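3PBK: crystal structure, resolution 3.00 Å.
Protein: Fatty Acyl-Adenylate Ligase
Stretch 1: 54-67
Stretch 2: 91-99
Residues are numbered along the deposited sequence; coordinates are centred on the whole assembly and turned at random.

Stretch 1 54-67: LKARAEAGAKRLLS
Stretch 2, residues 91-99: FACQYAGLV

Small residues let helices approach until their backbones touch, and this pair from a fatty acyl-adenylate ligase is a clear example. Stretch 1 is helical from Leu 54, continuing a helix that begins earlier in the chain, with phi/psi near -60/-45 that relaxes to -74/-26 at Leu 66 and -63/-15 at Ser 67. Residues 91-95 form the last turn of a second helix, followed by Ala 96 (-86/4), Gly 97 (68/13) and the extended Leu 98 (-87/154). The axes approach to 7.3 Å and cross at -65°. No hydrogen bond joins the stretches; close packing buries 574 Å², both sides summed.

Leu 54 (chi1 t, chi2 p) begins the contact, its CD2 lying 4.1 Å from CD2 of Phe 91 (chi1 m, chi2 -85°). One residue on, Lys 55 (chi1 and chi2 t) lays its aliphatic chain beside Tyr 95, with CG 3.7 Å from the Tyr 95 OH, while its NZ reaches along its own helix to form a salt bridge with OE2 of Glu 59 at 2.7 Å. Ala 56 and Arg 57 take no part.

At Ala 58 the backbones meet: its CA is 4.0 Å from the CA of Ala 92. The Ala 58 O, already accepting from Ala 62 N at 2.8 Å, also receives a CA-H...O contact from Ala 92 CA at 3.3 Å, nearly straight at 159°. The Ala 58 methyl points toward the partner, with Ala 58 CB 3.7 Å from Phe 91 CB and over one face of the Tyr 95 ring. That tyrosine (chi1 m, chi2 66°) is a knob set among Lys 55, Ala 58, Glu 59 and Ala 62. Although the CA-to-CB bond of Glu 59 points away, its side chain (chi1 m, chi2 t) still brings CG to 3.6 Å from Tyr 95 CE2.

Gly 61 suits its place through absence: a CB here would lie 2.8 Å from Ala 92 CB, a clash. Without it, Gly 61 C rests 3.8 Å from that methyl. One turn after Ala 58, Ala 62 repeats the register, its CA 4.3 Å from the CA of Ala 96. Ala 62 CA makes a second, more bent CA-H...O contact with Ala 92 O (3.4 Å, 128°), and its CB packs 3.4 Å from Tyr 95 CB and 3.7 Å from Ala 96 CB.

Larger side chains close the far end. Leu 65 (m, t) puts CD1 3.9 Å from Cys 93 SG and 3.6 Å from CD1 of Leu 98 (m, t), which follows the Schellman turn at Gly 97. Leu 66 (m, t) brings CG to 4.1 Å from Ala 96 CB.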

ATOM      1  N   LEU A  54      14.244  17.509 -12.856  1.00 25.85           N
ATOM      2  CA  LEU A  54      14.442  16.670 -11.684  1.00 25.58           C
ATOM      3  C   LEU A  54      15.874  16.121 -11.611  1.00 26.28           C
ATOM      4  O   LEU A  54      16.510  16.163 -10.559  1.00 26.73           O
ATOM      5  CB  LEU A  54      13.430  15.531 -11.670  1.00 24.55           C
ATOM      6  CG  LEU A  54      13.845  14.335 -10.819  1.00 24.07           C
ATOM      7  CD1 LEU A  54      13.771  14.650  -9.333  1.00 23.92           C
ATOM      8  CD2 LEU A  54      12.974  13.150 -11.157  1.00 24.12           C
ATOM      9  N   LYS A  55      16.379  15.613 -12.731  1.00 25.98           N
ATOM     10  CA  LYS A  55      17.766  15.151 -12.813  1.00 26.40           C
ATOM     11  C   LYS A  55      18.765  16.193 -12.258  1.00 26.90           C
ATOM     12  O   LYS A  55      19.626  15.878 -11.430  1.00 26.34           O
ATOM     13  CB  LYS A  55      18.104  14.811 -14.268  1.00 26.35           C
ATOM     14  CG  LYS A  55      19.495  14.251 -14.498  1.00 26.67           C
ATOM     15  CD  LYS A  55      19.996  14.619 -15.886  1.00 27.27           C
ATOM     16  CE  LYS A  55      20.913  13.538 -16.461  1.00 28.11           C
ATOM     17  NZ  LYS A  55      22.103  13.251 -15.608  1.00 27.30           N
ATOM     18  N   ALA A  56      18.639  17.434 -12.726  1.00 26.37           N
ATOM     19  CA  ALA A  56      19.504  18.519 -12.289  1.00 25.68           C
ATOM     20  C   ALA A  56      19.397  18.716 -10.787  1.00 26.30           C
ATOM     21  O   ALA A  56      20.387  18.616 -10.065  1.00 27.41           O
ATOM     22  CB  ALA A  56      19.148  19.800 -13.012  1.00 24.01           C
ATOM     23  N   ARG A  57      18.190  18.999 -10.319  1.00 25.77           N
ATOM     24  CA  ARG A  57      17.985  19.199  -8.896  1.00 26.34           C
ATOM     25  C   ARG A  57      18.469  18.005  -8.082  1.00 26.47           C
ATOM     26  O   ARG A  57      18.926  18.165  -6.957  1.00 27.54           O
ATOM     27  CB  ARG A  57      16.518  19.500  -8.603  1.00 25.78           C
ATOM     28  CG  ARG A  57      16.038  20.762  -9.279  1.00 25.70           C
ATOM     29  CD  ARG A  57      14.615  21.098  -8.897  1.00 25.80           C
ATOM     30  NE  ARG A  57      14.123  22.248  -9.646  1.00 26.24           N
ATOM     31  CZ  ARG A  57      12.863  22.670  -9.618  1.00 28.05           C
ATOM     32  NH1 ARG A  57      11.965  22.030  -8.878  1.00 29.10           N
ATOM     33  NH2 ARG A  57      12.496  23.731 -10.329  1.00 27.77           N
ATOM     34  N   ALA A  58      18.386  16.811  -8.654  1.00 26.05           N
ATOM     35  CA  ALA A  58      18.859  15.613  -7.960  1.00 26.88           C
ATOM     36  C   ALA A  58      20.394  15.551  -7.868  1.00 28.16           C
ATOM     37  O   ALA A  58      20.938  15.197  -6.822  1.00 27.70           O
ATOM     38  CB  ALA A  58      18.302  14.353  -8.612  1.00 25.96           C
ATOM     39  N   GLU A  59      21.083  15.895  -8.961  1.00 29.09           N
ATOM     40  CA  GLU A  59      22.551  15.946  -8.975  1.00 28.74           C
ATOM     41  C   GLU A  59      23.080  16.975  -7.980  1.00 29.19           C
ATOM     42  O   GLU A  59      23.938  16.666  -7.154  1.00 29.68           O
ATOM     43  CB  GLU A  59      23.068  16.288 -10.369  1.00 28.51           C
ATOM     44  CG  GLU A  59      23.110  15.129 -11.341  1.00 28.95           C
ATOM     45  CD  GLU A  59      23.314  15.596 -12.778  1.00 29.78           C
ATOM     46  OE1 GLU A  59      23.643  16.790 -12.992  1.00 29.45           O
ATOM     47  OE2 GLU A  59      23.140  14.767 -13.694  1.00 29.43           O
ATOM     48  N   ALA A  60      22.572  18.201  -8.077  1.00 28.92           N
ATOM     49  CA  ALA A  60      22.953  19.265  -7.157  1.00 29.36           C
ATOM     50  C   ALA A  60      22.713  18.841  -5.714  1.00 30.36           C
ATOM     51  O   ALA A  60      23.603  18.934  -4.867  1.00 30.89           O
ATOM     52  CB  ALA A  60      22.182  20.535  -7.470  1.00 29.27           C
ATOM     53  N   GLY A  61      21.501  18.376  -5.439  1.00 30.14           N
ATOM     54  CA  GLY A  61      21.146  17.923  -4.107  1.00 29.83           C
ATOM     55  C   GLY A  61      22.089  16.840  -3.637  1.00 28.81           C
ATOM     56  O   GLY A  61      22.522  16.831  -2.490  1.00 29.45           O
ATOM     57  N   ALA A  62      22.409  15.919  -4.531  1.00 27.79           N
ATOM     58  CA  ALA A  62      23.355  14.866  -4.211  1.00 28.53           C
ATOM     59  C   ALA A  62      24.674  15.455  -3.679  1.00 30.71           C
ATOM     60  O   ALA A  62      25.270  14.934  -2.733  1.00 29.96           O
ATOM     61  CB  ALA A  62      23.599  13.985  -5.434  1.00 27.52           C
ATOM     62  N   LYS A  63      25.121  16.552  -4.285  1.00 31.93           N
ATOM     63  CA  LYS A  63      26.370  17.181  -3.868  1.00 32.38           C
ATOM     64  C   LYS A  63      26.199  17.964  -2.565  1.00 32.46           C
ATOM     65  O   LYS A  63      27.050  17.887  -1.681  1.00 33.12           O
ATOM     66  CB  LYS A  63      26.941  18.057  -4.984  1.00 33.66           C
ATOM     67  CG  LYS A  63      27.591  17.263  -6.108  1.00 33.62           C
ATOM     68  CD  LYS A  63      27.885  18.144  -7.319  1.00 36.06           C
ATOM     69  CE  LYS A  63      28.753  17.414  -8.336  1.00 36.55           C
ATOM     70  NZ  LYS A  63      29.247  18.322  -9.409  1.00 35.25           N
ATOM     71  N   ARG A  64      25.102  18.704  -2.435  1.00 31.27           N
ATOM     72  CA  ARG A  64      24.803  19.348  -1.165  1.00 31.51           C
ATOM     73  C   ARG A  64      24.874  18.325  -0.040  1.00 31.57           C
ATOM     74  O   ARG A  64      25.640  18.477   0.910  1.00 32.62           O
ATOM     75  CB  ARG A  64      23.423  19.994  -1.191  1.00 32.26           C
ATOM     76  CG  ARG A  64      23.300  21.148  -2.163  1.00 33.17           C
ATOM     77  CD  ARG A  64      22.154  22.080  -1.774  1.00 33.29           C
ATOM     78  NE  ARG A  64      20.831  21.492  -1.986  1.00 32.81           N
ATOM     79  CZ  ARG A  64      20.368  21.096  -3.171  1.00 32.51           C
ATOM     80  NH1 ARG A  64      21.132  21.197  -4.254  1.00 32.49           N
ATOM     81  NH2 ARG A  64      19.148  20.583  -3.278  1.00 32.22           N
ATOM     82  N   LEU A  65      24.079  17.270  -0.164  1.00 31.02           N
ATOM     83  CA  LEU A  65      24.042  16.211   0.835  1.00 30.64           C
ATOM     84  C   LEU A  65      25.419  15.706   1.236  1.00 31.35           C
ATOM     85  O   LEU A  65      25.655  15.400   2.398  1.00 32.65           O
ATOM     86  CB  LEU A  65      23.199  15.042   0.337  1.00 29.64           C
ATOM     87  CG  LEU A  65      21.713  15.183   0.630  1.00 28.40           C
ATOM     88  CD1 LEU A  65      20.972  13.919   0.255  1.00 25.50           C
ATOM     89  CD2 LEU A  65      21.540  15.505   2.095  1.00 27.52           C
ATOM     90  N   LEU A  66      26.326  15.611   0.273  1.00 31.87           N
ATOM     91  CA  LEU A  66      27.663  15.094   0.547  1.00 32.65           C
ATOM     92  C   LEU A  66      28.543  16.085   1.315  1.00 34.04           C
ATOM     93  O   LEU A  66      29.466  15.681   2.034  1.00 34.25           O
ATOM     94  CB  LEU A  66      28.340  14.667  -0.750  1.00 31.94           C
ATOM     95  CG  LEU A  66      27.736  13.401  -1.356  1.00 31.29           C
ATOM     96  CD1 LEU A  66      28.199  13.217  -2.792  1.00 31.01           C
ATOM     97  CD2 LEU A  66      28.074  12.184  -0.496  1.00 29.97           C
ATOM     98  N   SER A  67      28.249  17.375   1.175  1.00 32.98           N
ATOM     99  CA  SER A  67      29.011  18.393   1.877  1.00 33.22           C
ATOM    100  C   SER A  67      28.839  18.192   3.371  1.00 34.16           C
ATOM    101  O   SER A  67      29.586  18.738   4.173  1.00 35.16           O
ATOM    102  CB  SER A  67      28.551  19.791   1.478  1.00 33.58           C
ATOM    103  OG  SER A  67      27.435  20.193   2.248  1.00 34.13           O
ATOM    104  N   PHE A  91      15.694  11.487  -5.006  1.00 22.35           N
ATOM    105  CA  PHE A  91      16.689  11.181  -6.033  1.00 23.29           C
ATOM    106  C   PHE A  91      18.055  11.791  -5.717  1.00 23.44           C
ATOM    107  O   PHE A  91      19.101  11.234  -6.058  1.00 22.96           O
ATOM    108  CB  PHE A  91      16.196  11.615  -7.412  1.00 23.63           C
ATOM    109  CG  PHE A  91      15.278  10.621  -8.053  1.00 23.36           C
ATOM    110  CD1 PHE A  91      15.792   9.549  -8.770  1.00 23.28           C
ATOM    111  CD2 PHE A  91      13.906  10.736  -7.917  1.00 21.82           C
ATOM    112  CE1 PHE A  91      14.952   8.624  -9.355  1.00 22.29           C
ATOM    113  CE2 PHE A  91      13.063   9.813  -8.499  1.00 21.20           C
ATOM    114  CZ  PHE A  91      13.585   8.756  -9.219  1.00 21.81           C
ATOM    115  N   ALA A  92      18.032  12.943  -5.060  1.00 23.19           N
ATOM    116  CA  ALA A  92      19.245  13.512  -4.526  1.00 23.86           C
ATOM    117  C   ALA A  92      19.942  12.442  -3.695  1.00 23.54           C
ATOM    118  O   ALA A  92      21.166  12.362  -3.669  1.00 24.79           O
ATOM    119  CB  ALA A  92      18.930  14.728  -3.684  1.00 24.48           C
ATOM    120  N   CYS A  93      19.162  11.605  -3.025  1.00 22.23           N
ATOM    121  CA  CYS A  93      19.748  10.544  -2.228  1.00 21.77           C
ATOM    122  C   CYS A  93      20.369   9.468  -3.097  1.00 22.80           C
ATOM    123  O   CYS A  93      21.482   9.008  -2.830  1.00 22.74           O
ATOM    124  CB  CYS A  93      18.711   9.936  -1.302  1.00 20.80           C
ATOM    125  SG  CYS A  93      18.517  10.895   0.189  1.00 21.89           S
ATOM    126  N   GLN A  94      19.644   9.074  -4.137  1.00 23.18           N
ATOM    127  CA  GLN A  94      20.094   8.034  -5.047  1.00 22.40           C
ATOM    128  C   GLN A  94      21.433   8.399  -5.666  1.00 23.12           C
ATOM    129  O   GLN A  94      22.350   7.577  -5.686  1.00 23.56           O
ATOM    130  CB  GLN A  94      19.056   7.812  -6.149  1.00 22.66           C
ATOM    131  CG  GLN A  94      17.699   7.360  -5.645  1.00 21.58           C
ATOM    132  CD  GLN A  94      17.805   6.172  -4.713  1.00 20.59           C
ATOM    133  OE1 GLN A  94      17.241   6.181  -3.628  1.00 20.31           O
ATOM    134  NE2 GLN A  94      18.537   5.145  -5.131  1.00 20.36           N
ATOM    135  N   TYR A  95      21.528   9.633  -6.165  1.00 24.03           N
ATOM    136  CA  TYR A  95      22.717  10.145  -6.856  1.00 24.28           C
ATOM    137  C   TYR A  95      23.905  10.299  -5.926  1.00 24.28           C
ATOM    138  O   TYR A  95      25.053  10.144  -6.334  1.00 25.09           O
ATOM    139  CB  TYR A  95      22.409  11.500  -7.494  1.00 25.34           C
ATOM    140  CG  TYR A  95      21.761  11.399  -8.850  1.00 26.92           C
ATOM    141  CD1 TYR A  95      20.487  10.862  -8.999  1.00 26.23           C
ATOM    142  CD2 TYR A  95      22.423  11.839  -9.988  1.00 28.87           C
ATOM    143  CE1 TYR A  95      19.895  10.764 -10.246  1.00 25.93           C
ATOM    144  CE2 TYR A  95      21.835  11.746 -11.241  1.00 28.46           C
ATOM    145  CZ  TYR A  95      20.574  11.210 -11.360  1.00 26.59           C
ATOM    146  OH  TYR A  95      19.999  11.121 -12.600  1.00 26.66           O
ATOM    147  N   ALA A  96      23.615  10.624  -4.673  1.00 23.89           N
ATOM    148  CA  ALA A  96      24.640  10.767  -3.659  1.00 23.95           C
ATOM    149  C   ALA A  96      24.963   9.419  -3.033  1.00 23.56           C
ATOM    150  O   ALA A  96      25.750   9.339  -2.097  1.00 25.28           O
ATOM    151  CB  ALA A  96      24.194  11.745  -2.604  1.00 24.68           C
ATOM    152  N   GLY A  97      24.351   8.360  -3.547  1.00 23.15           N
ATOM    153  CA  GLY A  97      24.620   7.014  -3.068  1.00 23.00           C
ATOM    154  C   GLY A  97      24.138   6.754  -1.653  1.00 23.63           C
ATOM    155  O   GLY A  97      24.502   5.743  -1.042  1.00 23.56           O
ATOM    156  N   LEU A  98      23.312   7.668  -1.138  1.00 24.14           N
ATOM    157  CA  LEU A  98      22.754   7.556   0.211  1.00 22.79           C
ATOM    158  C   LEU A  98      21.481   6.738   0.206  1.00 21.11           C
ATOM    159  O   LEU A  98      20.776   6.673  -0.798  1.00 21.06           O
ATOM    160  CB  LEU A  98      22.460   8.938   0.784  1.00 22.53           C
ATOM    161  CG  LEU A  98      23.643   9.900   0.852  1.00 23.89           C
ATOM    162  CD1 LEU A  98      23.159  11.233   1.367  1.00 26.65           C
ATOM    163  CD2 LEU A  98      24.740   9.342   1.741  1.00 24.91           C
ATOM    164  N   VAL A  99      21.180   6.119   1.336  1.00 20.80           N
ATOM    165  CA  VAL A  99      19.989   5.289   1.427  1.00 20.77           C
ATOM    166  C   VAL A  99      18.746   6.080   1.879  1.00 20.36           C
ATOM    167  O   VAL A  99      18.643   6.488   3.034  1.00 20.60           O
ATOM    168  CB  VAL A  99      20.240   4.072   2.334  1.00 21.00           C
ATOM    169  CG1 VAL A  99      18.936   3.329   2.617  1.00 21.08           C
ATOM    170  CG2 VAL A  99      21.263   3.148   1.699  1.00 20.25           C
TER